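Matching sites in GH5 from Bacteroidetes bacterium, a protein that probably hydrolyses beta-glucosidic linkages of cellulose as a family 5 glycoside hydrolase built on a beta-alpha barrel (PDB 4YHE (chain A, 1.85 Å), residues G17-N22 and L329-G334), and in its relative cellulase from Bacteroides salanitronis (PDB 6WQY (chain B, 1.05 Å), residues G34-N39 and F343-G348). Both blocks share one frame: the second was fitted to the first on N, CA, C and O of the twelve residues, RMSD 0.37 Å. Numbering follows each deposited sequence.

Structure 1 (4YHE); sequences GWNLGN and LYWDNG.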
loop_
_atom_site.group_PDB
_atom_site.type_symbol
_atom_site.label_atom_id
_atom_site.label_comp_id
_atom_site.label_asym_id
_atom_site.label_seq_id
_atom_site.Cartn_x
_atom_site.Cartn_y
_atom_site.Cartn_z
ATOM N N GLY A 17 0.165 9.857 2.128
ATOM C CA GLY A 17 -0.897 9.338 2.953
ATOM C C GLY A 17 -0.371 8.393 4.027
ATOM O O GLY A 17 0.855 8.308 4.290
ATOM N N TRP A 18 -1.312 7.696 4.678
ATOM C CA TRP A 18 -1.010 6.935 5.891
ATOM C C TRP A 18 -1.875 5.695 5.890
ATOM O O TRP A 18 -3.062 5.757 5.490
ATOM C CB TRP A 18 -1.310 7.822 7.090
ATOM C CG TRP A 18 -1.032 7.316 8.464
ATOM C CD1 TRP A 18 0.091 7.486 9.177
ATOM C CD2 TRP A 18 -1.956 6.647 9.325
ATOM N NE1 TRP A 18 -0.048 6.940 10.437
ATOM C CE2 TRP A 18 -1.310 6.438 10.553
ATOM C CE3 TRP A 18 -3.280 6.244 9.191
ATOM C CZ2 TRP A 18 -1.931 5.803 11.623
ATOM C CZ3 TRP A 18 -3.889 5.594 10.265
ATOM C CH2 TRP A 18 -3.219 5.413 11.460
ATOM N N ASN A 19 -1.269 4.567 6.279
ATOM C CA ASN A 19 -2.006 3.285 6.402
ATOM C C ASN A 19 -2.490 3.066 7.839
ATOM O O ASN A 19 -1.692 3.133 8.802
ATOM C CB ASN A 19 -1.151 2.094 6.066
ATOM C CG ASN A 19 -1.010 1.860 4.581
ATOM O OD1 ASN A 19 -1.725 1.041 3.996
ATOM N ND2 ASN A 19 -0.062 2.560 3.968
ATOM N N LEU A 20 -3.775 2.753 7.969
ATOM C CA LEU A 20 -4.340 2.241 9.204
ATOM C C LEU A 20 -4.004 0.739 9.271
ATOM O O LEU A 20 -4.865 -0.098 9.054
ATOM C CB LEU A 20 -5.822 2.495 9.246
ATOM C CG LEU A 20 -6.571 2.120 10.544
ATOM C CD1 LEU A 20 -6.196 2.981 11.740
ATOM C CD2 LEU A 20 -8.077 2.173 10.263
ATOM N N GLY A 21 -2.746 0.451 9.606
ATOM C CA GLY A 21 -2.173 -0.905 9.501
ATOM C C GLY A 21 -2.326 -1.735 10.758
ATOM O O GLY A 21 -2.445 -1.202 11.847
ATOM N N ASN A 22 -2.271 -3.064 10.598
ATOM C CA ASN A 22 -2.441 -3.998 11.717
ATOM C C ASN A 22 -3.738 -3.667 12.478
ATOM O O ASN A 22 -3.786 -3.697 13.719
ATOM C CB ASN A 22 -1.237 -4.012 12.682
ATOM C CG ASN A 22 -0.023 -4.764 12.142
ATOM O OD1 ASN A 22 0.106 -5.041 10.945
ATOM N ND2 ASN A 22 0.905 -5.076 13.049
ATOM N N LEU A 329 1.798 6.087 0.522
ATOM C CA LEU A 329 1.168 5.984 1.815
ATOM C C LEU A 329 2.067 5.232 2.803
ATOM O O LEU A 329 2.455 4.068 2.579
ATOM C CB LEU A 329 -0.234 5.370 1.692
ATOM C CG LEU A 329 -1.198 6.230 0.858
ATOM C CD1 LEU A 329 -1.214 5.865 -0.616
ATOM C CD2 LEU A 329 -2.587 6.133 1.446
ATOM N N TYR A 330 2.413 5.929 3.877
ATOM C CA TYR A 330 3.279 5.431 4.914
ATOM C C TYR A 330 2.614 4.260 5.675
ATOM O O TYR A 330 1.433 4.309 6.001
ATOM C CB TYR A 330 3.690 6.562 5.872
ATOM C CG TYR A 330 4.483 6.027 7.036
ATOM C CD1 TYR A 330 5.808 5.625 6.867
ATOM C CD2 TYR A 330 3.913 5.869 8.248
ATOM C CE1 TYR A 330 6.547 5.099 7.888
ATOM C CE2 TYR A 330 4.650 5.318 9.293
ATOM C CZ TYR A 330 5.958 4.932 9.108
ATOM O OH TYR A 330 6.681 4.394 10.158
ATOM N N TRP A 331 3.369 3.191 5.892
ATOM C CA TRP A 331 2.863 2.060 6.687
ATOM C C TRP A 331 2.986 2.311 8.181
ATOM O O TRP A 331 4.089 2.375 8.730
ATOM C CB TRP A 331 3.593 0.770 6.312
ATOM C CG TRP A 331 3.049 -0.392 7.094
ATOM C CD1 TRP A 331 3.664 -1.030 8.120
ATOM C CD2 TRP A 331 1.803 -1.063 6.885
ATOM N NE1 TRP A 331 2.860 -2.051 8.599
ATOM C CE2 TRP A 331 1.706 -2.080 7.864
ATOM C CE3 TRP A 331 0.745 -0.890 5.993
ATOM C CZ2 TRP A 331 0.589 -2.941 7.954
ATOM C CZ3 TRP A 331 -0.360 -1.749 6.080
ATOM C CH2 TRP A 331 -0.426 -2.754 7.067
ATOM N N ASP A 332 1.849 2.466 8.840
ATOM C CA ASP A 332 1.782 2.646 10.294
ATOM C C ASP A 332 1.018 1.486 10.930
ATOM O O ASP A 332 -0.172 1.349 10.750
ATOM C CB ASP A 332 1.083 3.957 10.632
ATOM C CG ASP A 332 1.180 4.314 12.107
ATOM O OD1 ASP A 332 0.906 3.409 12.950
ATOM O OD2 ASP A 332 1.516 5.517 12.432
ATOM N N ASN A 333 1.730 0.681 11.699
ATOM C CA ASN A 333 1.123 -0.452 12.380
ATOM C C ASN A 333 0.822 -0.184 13.854
ATOM O O ASN A 333 0.461 -1.114 14.599
ATOM C CB ASN A 333 1.986 -1.700 12.214
ATOM C CG ASN A 333 3.365 -1.567 12.875
ATOM O OD1 ASN A 333 3.688 -0.544 13.506
ATOM N ND2 ASN A 333 4.183 -2.620 12.740
ATOM N N GLY A 334 0.965 1.080 14.288
ATOM C CA GLY A 334 0.785 1.403 15.689
ATOM C C GLY A 334 1.885 0.993 16.685
ATOM O O GLY A 334 1.860 1.438 17.823
HETATM O O HOH W 1 3.276 -4.292 10.338
HETATM O O HOH W 2 0.902 -3.950 15.684
#
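Closure of the (beta/alpha)8 barrel joins its first and last strands here, strand 16-20 running parallel to strand 327-332. Tyr330 N bonds to Gly17 O, and Tyr330 O takes Asn19 N at 2.7 Å. Leu329 has CG anti to its carbonyl carbon (chi1 -63°), which lays CG against Gly17 CA and CD2 near Trp18 N at 3.8 Å. On the opposite face of the sheet Trp18 NE1 donates to Asp332 OD2 at 2.9 Å; the other oxygen, OD1, accepts from Gly334 N in an Asx turn and is hydrogen-bonded to His348 NE2. Just after the first strand, Gly21 CA sits over the six-membered ring of Trp331 in a CH-pi contact. Asn333 CB touches Asn22 ND2 (3.6 Å) and lies 3.7 Å from Trp331 NE1. Asn333 ND2, also bonded to Asp341 O, donates to water 1, as does Trp331 NE1. Water 2 links Asn22 ND2 to Asn333 O.

What differs
The backbone bonds that join the two strands are kept: Tyr330(A) N to Gly17(A) O and Asn19(A) N to Tyr330(A) O recur as Tyr344(B) N to Gly34(B) O and Asn36(B) N to Tyr344(B) O. So are the indole bond of Trp18(A) to Asp332(A), matched by Trp35(B) and Asp346(B), and the Asx turn onto Gly334(A) or Gly348(B). Where structure 1 has Asn333(A), structure 2 has Ala347(B), which lacks counterparts of CG, OD1 and ND2. ND2 of Asn333(A) bonds to Asp341(A) O and to water 1, modelled in structure 1 alone; Ala347(B) has no side-chain atom to make either bond. The CB atoms coincide, and contacts to the Asn22(A) or Asn39(B) amide and to NE1 of Trp331(A) or Trp345(B) remain. Water 2 and water 3 occupy the same place, bridging that amide to the carbonyl of Asn333(A) or Ala347(B).

In the packing of Leu329(A) against Phe343(B), CD1 with CD1 and CD2 with CD2 stand 0.4 Å apart after superposition; the ring carries apolar bulk on to CZ, which has no leucine counterpart. Contacts with Gly17(A), Trp18(A) and Asn19(A), or Gly34(B), Trp35(B) and Asn36(B), persist. At the last residue of the second segment, psi is -11° in Gly334(A) and -138° in Gly348(B), and the carbonyl O atoms stand 1.8 Å apart.

Structure 2 (6WQY); sequences GWNLGN and FYWDAG.
Strands one and eight of the parallel barrel pair through Tyr344 N, which bonds to Gly34 O, and through Tyr344 O, which takes Asn36 N at 2.7 Å. Phe343 has CG anti to its carbonyl carbon (chi1 -74°), which lays CG against Gly34 CA and CD2 near Trp35 N at 3.7 Å. On the opposite face of the sheet Trp35 NE1 donates to Asp346 OD2 at 2.9 Å; the other oxygen, OD1, accepts from Gly348 N in an Asx turn and is hydrogen-bonded to His362 NE2. Just after the first strand, Gly38 CA sits over the six-membered ring of Trp345 in a CH-pi contact. The short side chain of Ala347 ends at CB, which touches Asn39 ND2 (3.8 Å) and lies 3.7 Å from Trp345 NE1. Water 3 links Asn39 ND2 to Ala347 O.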
loop_
_atom_site.group_PDB
_atom_site.type_symbol
_atom_site.label_atom_id
_atom_site.label_comp_id
_atom_site.label_asym_id
_atom_site.label_seq_id
_atom_site.Cartn_x
_atom_site.Cartn_y
_atom_site.Cartn_z
ATOM N N GLY B 34 -0.148 10.040 1.977
ATOM C CA GLY B 34 -1.001 9.021 2.545
ATOM C C GLY B 34 -0.449 8.372 3.807
ATOM O O GLY B 34 0.727 8.451 4.134
ATOM N N TRP B 35 -1.346 7.654 4.479
ATOM C CA TRP B 35 -1.060 6.952 5.722
ATOM C C TRP B 35 -1.905 5.691 5.754
ATOM O O TRP B 35 -3.083 5.729 5.400
ATOM C CB TRP B 35 -1.395 7.865 6.890
ATOM C CG TRP B 35 -1.092 7.380 8.278
ATOM C CD1 TRP B 35 0.058 7.597 8.985
ATOM C CD2 TRP B 35 -1.982 6.690 9.163
ATOM N NE1 TRP B 35 -0.063 7.091 10.264
ATOM C CE2 TRP B 35 -1.306 6.522 10.398
ATOM C CE3 TRP B 35 -3.292 6.223 9.044
ATOM C CZ2 TRP B 35 -1.900 5.880 11.497
ATOM C CZ3 TRP B 35 -3.872 5.581 10.124
ATOM C CH2 TRP B 35 -3.180 5.430 11.340
ATOM N N ASN B 36 -1.303 4.583 6.198
ATOM C CA ASN B 36 -2.003 3.315 6.344
ATOM C C ASN B 36 -2.438 3.064 7.779
ATOM O O ASN B 36 -1.623 3.156 8.704
ATOM C CB ASN B 36 -1.095 2.117 6.003
ATOM C CG ASN B 36 -0.949 1.862 4.526
ATOM O OD1 ASN B 36 -1.721 1.095 3.944
ATOM N ND2 ASN B 36 0.061 2.459 3.922
ATOM N N LEU B 37 -3.699 2.683 7.940
ATOM C CA LEU B 37 -4.250 2.205 9.213
ATOM C C LEU B 37 -3.881 0.728 9.366
ATOM O O LEU B 37 -4.659 -0.181 9.085
ATOM C CB LEU B 37 -5.759 2.406 9.201
ATOM C CG LEU B 37 -6.495 2.043 10.487
ATOM C CD1 LEU B 37 -6.128 2.973 11.612
ATOM C CD2 LEU B 37 -7.986 2.032 10.245
ATOM N N GLY B 38 -2.623 0.477 9.761
ATOM C CA GLY B 38 -2.083 -0.869 9.751
ATOM C C GLY B 38 -2.276 -1.614 11.065
ATOM O O GLY B 38 -2.475 -1.036 12.127
ATOM N N ASN B 39 -2.160 -2.943 10.979
ATOM C CA ASN B 39 -2.419 -3.827 12.122
ATOM C C ASN B 39 -3.752 -3.492 12.782
ATOM O O ASN B 39 -3.882 -3.477 14.003
ATOM C CB ASN B 39 -1.275 -3.834 13.130
ATOM C CG ASN B 39 -0.085 -4.653 12.670
ATOM O OD1 ASN B 39 -0.012 -5.073 11.535
ATOM N ND2 ASN B 39 0.860 -4.879 13.580
ATOM N N PHE B 343 2.099 6.234 0.630
ATOM C CA PHE B 343 1.299 5.951 1.821
ATOM C C PHE B 343 2.195 5.293 2.866
ATOM O O PHE B 343 2.642 4.155 2.684
ATOM C CB PHE B 343 0.124 5.025 1.489
ATOM C CG PHE B 343 -1.000 5.699 0.729
ATOM C CD1 PHE B 343 -0.834 6.090 -0.599
ATOM C CD2 PHE B 343 -2.215 5.920 1.335
ATOM C CE1 PHE B 343 -1.872 6.718 -1.287
ATOM C CE2 PHE B 343 -3.256 6.534 0.654
ATOM C CZ PHE B 343 -3.082 6.928 -0.659
ATOM N N TYR B 344 2.446 6.007 3.956
ATOM C CA TYR B 344 3.301 5.517 5.033
ATOM C C TYR B 344 2.626 4.364 5.771
ATOM O O TYR B 344 1.430 4.417 6.063
ATOM C CB TYR B 344 3.584 6.702 5.985
ATOM C CG TYR B 344 4.395 6.303 7.195
ATOM C CD1 TYR B 344 5.785 6.318 7.172
ATOM C CD2 TYR B 344 3.765 5.836 8.348
ATOM C CE1 TYR B 344 6.515 5.891 8.262
ATOM C CE2 TYR B 344 4.491 5.397 9.429
ATOM C CZ TYR B 344 5.867 5.429 9.379
ATOM O OH TYR B 344 6.626 4.974 10.436
ATOM N N TRP B 345 3.400 3.321 6.091
ATOM C CA TRP B 345 2.877 2.151 6.797
ATOM C C TRP B 345 2.929 2.362 8.309
ATOM O O TRP B 345 4.010 2.337 8.908
ATOM C CB TRP B 345 3.677 0.893 6.429
ATOM C CG TRP B 345 3.182 -0.315 7.174
ATOM C CD1 TRP B 345 3.802 -0.958 8.186
ATOM C CD2 TRP B 345 1.917 -0.961 7.005
ATOM N NE1 TRP B 345 3.014 -1.980 8.662
ATOM C CE2 TRP B 345 1.843 -2.001 7.950
ATOM C CE3 TRP B 345 0.848 -0.781 6.120
ATOM C CZ2 TRP B 345 0.733 -2.841 8.047
ATOM C CZ3 TRP B 345 -0.252 -1.604 6.228
ATOM C CH2 TRP B 345 -0.298 -2.623 7.178
ATOM N N ASP B 346 1.765 2.513 8.935
ATOM C CA ASP B 346 1.674 2.747 10.383
ATOM C C ASP B 346 0.971 1.554 11.035
ATOM O O ASP B 346 -0.262 1.473 11.086
ATOM C CB ASP B 346 0.964 4.067 10.688
ATOM C CG ASP B 346 1.061 4.466 12.139
ATOM O OD1 ASP B 346 0.887 3.587 13.011
ATOM O OD2 ASP B 346 1.306 5.668 12.412
ATOM N N ALA B 347 1.766 0.630 11.587
ATOM C CA ALA B 347 1.232 -0.552 12.246
ATOM C C ALA B 347 0.772 -0.260 13.664
ATOM O O ALA B 347 0.274 -1.158 14.328
ATOM C CB ALA B 347 2.296 -1.663 12.273
ATOM N N GLY B 348 0.939 0.967 14.156
ATOM C CA GLY B 348 0.464 1.282 15.492
ATOM C C GLY B 348 1.240 0.519 16.542
ATOM O O GLY B 348 2.470 0.377 16.476
HETATM O O HOH W 3 0.745 -3.193 16.224
#